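Local coordinates for protein thiol-disulfide isomerase and thioredoxins (Corynebacterium glutamicum, PDB 3LOR) that probably acts as a thioredoxin-like thiol-disulfide oxidoreductase or isomerase and can bind calcium, at residues A[4-12]-A[125-134]. Residues are numbered along the deposited sequence; the frame is centred on the assembly and turned at random.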
loop_
_atom_site.group_PDB
_atom_site.type_symbol
_atom_site.label_atom_id
_atom_site.label_comp_id
_atom_site.label_asym_id
_atom_site.label_seq_id
_atom_site.Cartn_x
_atom_site.Cartn_y
_atom_site.Cartn_z
ATOM N N LEU A 4 -33.291 3.114 18.344
ATOM C CA LEU A 4 -33.498 3.163 16.915
ATOM C C LEU A 4 -34.760 3.909 16.658
ATOM O O LEU A 4 -34.976 4.434 15.597
ATOM C CB LEU A 4 -33.657 1.774 16.370
ATOM C CG LEU A 4 -32.364 1.063 16.155
ATOM C CD1 LEU A 4 -32.430 0.412 14.843
ATOM C CD2 LEU A 4 -31.349 2.102 16.155
ATOM N N ASP A 5 -35.630 3.928 17.645
ATOM C CA ASP A 5 -36.880 4.664 17.548
ATOM C C ASP A 5 -36.566 6.144 17.417
ATOM O O ASP A 5 -37.237 6.887 16.740
ATOM C CB ASP A 5 -37.775 4.369 18.746
ATOM N N ASN A 6 -35.515 6.546 18.091
ATOM C CA ASN A 6 -35.007 7.889 18.015
ATOM C C ASN A 6 -34.260 8.299 16.741
ATOM O O ASN A 6 -34.065 9.466 16.490
ATOM C CB ASN A 6 -34.185 8.176 19.258
ATOM C CG ASN A 6 -34.961 7.916 20.522
ATOM O OD1 ASN A 6 -36.158 8.078 20.550
ATOM N ND2 ASN A 6 -34.278 7.497 21.563
ATOM N N ALA A 7 -33.815 7.340 15.958
ATOM C CA ALA A 7 -33.015 7.673 14.807
ATOM C C ALA A 7 -33.821 8.368 13.727
ATOM O O ALA A 7 -34.895 7.973 13.405
ATOM C CB ALA A 7 -32.376 6.477 14.285
ATOM N N PRO A 8 -33.274 9.427 13.192
ATOM C CA PRO A 8 -33.868 10.167 12.095
ATOM C C PRO A 8 -33.733 9.447 10.794
ATOM O O PRO A 8 -32.772 8.762 10.620
ATOM C CB PRO A 8 -33.000 11.388 12.039
ATOM C CG PRO A 8 -31.715 10.893 12.402
ATOM C CD PRO A 8 -31.918 9.888 13.454
ATOM N N LEU A 9 -34.681 9.639 9.899
ATOM C CA LEU A 9 -34.625 9.120 8.551
ATOM C C LEU A 9 -33.641 9.860 7.705
ATOM O O LEU A 9 -33.437 11.011 7.884
ATOM C CB LEU A 9 -35.980 9.187 7.896
ATOM C CG LEU A 9 -37.129 8.422 8.506
ATOM C CD1 LEU A 9 -38.388 8.982 8.050
ATOM C CD2 LEU A 9 -37.079 7.024 8.126
ATOM N N LEU A 10 -33.057 9.194 6.749
ATOM C CA LEU A 10 -32.211 9.871 5.828
ATOM C C LEU A 10 -33.041 10.714 4.868
ATOM O O LEU A 10 -33.916 10.225 4.225
ATOM C CB LEU A 10 -31.409 8.844 5.082
ATOM C CG LEU A 10 -30.536 9.294 3.951
ATOM C CD1 LEU A 10 -29.406 10.030 4.471
ATOM C CD2 LEU A 10 -30.077 8.154 3.189
ATOM N N GLU A 11 -32.741 11.999 4.828
ATOM C CA GLU A 11 -33.344 12.940 3.919
ATOM C C GLU A 11 -32.322 13.859 3.283
ATOM O O GLU A 11 -31.942 14.859 3.841
ATOM C CB GLU A 11 -34.396 13.784 4.615
ATOM C CG GLU A 11 -35.288 13.090 5.572
ATOM C CD GLU A 11 -36.487 12.501 4.910
ATOM O OE1 GLU A 11 -37.409 12.089 5.589
ATOM O OE2 GLU A 11 -36.484 12.455 3.700
ATOM N N LEU A 12 -31.891 13.516 2.096
ATOM C CA LEU A 12 -30.984 14.353 1.385
ATOM C C LEU A 12 -31.704 15.587 0.913
ATOM O O LEU A 12 -32.789 15.474 0.450
ATOM C CB LEU A 12 -30.446 13.586 0.205
ATOM C CG LEU A 12 -29.643 12.347 0.534
ATOM C CD1 LEU A 12 -29.048 11.740 -0.635
ATOM C CD2 LEU A 12 -28.612 12.672 1.514
ATOM N N ILE A 125 -22.314 8.641 5.610
ATOM C CA ILE A 125 -23.531 8.403 6.273
ATOM C C ILE A 125 -24.003 7.033 5.836
ATOM O O ILE A 125 -24.126 6.774 4.664
ATOM C CB ILE A 125 -24.575 9.470 5.898
ATOM C CG1 ILE A 125 -24.102 10.865 6.240
ATOM C CG2 ILE A 125 -25.863 9.210 6.543
ATOM C CD1 ILE A 125 -24.949 11.896 5.717
ATOM N N LEU A 126 -24.275 6.175 6.799
ATOM C CA LEU A 126 -24.922 4.906 6.545
ATOM C C LEU A 126 -26.330 4.873 7.046
ATOM O O LEU A 126 -26.590 5.243 8.127
ATOM C CB LEU A 126 -24.159 3.756 7.142
ATOM C CG LEU A 126 -22.691 3.645 6.836
ATOM C CD1 LEU A 126 -22.052 2.677 7.698
ATOM C CD2 LEU A 126 -22.418 3.377 5.432
ATOM N N ALA A 127 -27.230 4.453 6.200
ATOM C CA ALA A 127 -28.594 4.211 6.572
ATOM C C ALA A 127 -28.961 2.764 6.356
ATOM O O ALA A 127 -28.427 2.109 5.519
ATOM C CB ALA A 127 -29.507 5.092 5.834
ATOM N N ASP A 128 -29.889 2.290 7.160
ATOM C CA ASP A 128 -30.367 0.923 7.090
ATOM C C ASP A 128 -31.454 0.683 6.058
ATOM O O ASP A 128 -31.828 1.548 5.369
ATOM C CB ASP A 128 -30.741 0.360 8.455
ATOM C CG ASP A 128 -31.889 1.071 9.098
ATOM O OD1 ASP A 128 -31.900 1.162 10.301
ATOM O OD2 ASP A 128 -32.771 1.554 8.424
ATOM N N ARG A 129 -31.945 -0.531 6.014
ATOM C CA ARG A 129 -32.987 -0.973 5.098
ATOM C C ARG A 129 -34.345 -0.275 5.258
ATOM O O ARG A 129 -35.105 -0.228 4.349
ATOM C CB ARG A 129 -33.146 -2.478 5.141
ATOM C CG ARG A 129 -31.989 -3.222 4.586
ATOM C CD ARG A 129 -32.368 -4.623 4.325
ATOM N NE ARG A 129 -31.305 -5.577 4.502
ATOM C CZ ARG A 129 -30.655 -6.129 3.506
ATOM N NH1 ARG A 129 -30.933 -5.785 2.287
ATOM N NH2 ARG A 129 -29.710 -6.993 3.733
ATOM N N LYS A 130 -34.597 0.299 6.413
ATOM C CA LYS A 130 -35.775 1.133 6.587
ATOM C C LYS A 130 -35.512 2.611 6.384
ATOM O O LYS A 130 -36.363 3.409 6.606
ATOM C CB LYS A 130 -36.481 0.894 7.902
ATOM C CG LYS A 130 -36.250 -0.413 8.466
ATOM C CD LYS A 130 -37.500 -1.144 8.627
ATOM C CE LYS A 130 -37.445 -2.006 9.861
ATOM N NZ LYS A 130 -38.463 -3.057 9.928
ATOM N N GLY A 131 -34.327 2.946 5.917
ATOM C CA GLY A 131 -33.972 4.308 5.644
ATOM C C GLY A 131 -33.560 5.158 6.802
ATOM O O GLY A 131 -33.556 6.332 6.742
ATOM N N ARG A 132 -33.163 4.556 7.878
ATOM C CA ARG A 132 -32.794 5.389 8.976
ATOM C C ARG A 132 -31.306 5.458 9.223
ATOM O O ARG A 132 -30.636 4.511 9.027
ATOM C CB ARG A 132 -33.668 5.123 10.194
ATOM C CG ARG A 132 -33.343 4.000 11.014
ATOM C CD ARG A 132 -34.595 3.386 11.588
ATOM N NE ARG A 132 -34.479 1.954 11.497
ATOM C CZ ARG A 132 -35.136 1.065 12.215
ATOM N NH1 ARG A 132 -36.024 1.418 13.112
ATOM N NH2 ARG A 132 -34.901 -0.204 12.018
ATOM N N ILE A 133 -30.809 6.620 9.575
ATOM C CA ILE A 133 -29.395 6.841 9.724
ATOM C C ILE A 133 -28.854 6.107 10.924
ATOM O O ILE A 133 -29.372 6.205 11.998
ATOM C CB ILE A 133 -29.114 8.321 9.816
ATOM C CG1 ILE A 133 -29.376 8.954 8.481
ATOM C CG2 ILE A 133 -27.696 8.606 10.192
ATOM C CD1 ILE A 133 -29.618 10.310 8.560
ATOM N N ARG A 134 -27.828 5.326 10.693
ATOM C CA ARG A 134 -27.256 4.530 11.734
ATOM C C ARG A 134 -25.838 4.861 12.108
ATOM O O ARG A 134 -25.428 4.583 13.192
ATOM C CB ARG A 134 -27.404 3.066 11.401
ATOM C CG ARG A 134 -28.793 2.672 11.101
ATOM C CD ARG A 134 -29.591 2.410 12.315
ATOM N NE ARG A 134 -29.030 1.336 13.095
ATOM C CZ ARG A 134 -29.318 0.061 12.932
ATOM N NH1 ARG A 134 -30.180 -0.310 12.040
ATOM N NH2 ARG A 134 -28.743 -0.830 13.681
#
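Leu10 packs its two methyls against Ala127 and Ile125 in the buried part of this contact. Its CG stands anti to the backbone N (chi1 174°), which puts CD2 4.1 Å from Ala127 CB and lets CD1 meet Ile125 CG2; it also touches Val33 of strand 32-38. Ile133 crosses it at about a right angle, CG1 lying 4.0 Å from Leu10 CB. Two straight backbone bonds fix the register around a single bridge between Leu9 and Arg132: Leu10 N to Gly131 O (2.9 Å) and Ile133 N to Pro8 O (3.1 Å). In this way 4-12 runs beside the start of 133-138, an edge strand of the thioredoxin-like sheet within this chain.

The other end is looser and more exposed. There Leu4 CD1 sits over the centres of both the Arg132 and Arg134 guanidinium groups, 3.7 Å from Arg134 NH1. Asp128 OD1 takes Arg134 NH1 in the guanidinium plane on its anti lone pair and Arg132 NE, tilted some 20° from that plane, on its syn one, while OD2 accepts Lys130 N in an Asx turn and Arg132 N from the opposite face. Four bonds grip one carboxylate, probably favouring its charged form; with Glu156, which pairs with Arg134 NH2, it fixes the guanidinium groups under Leu4.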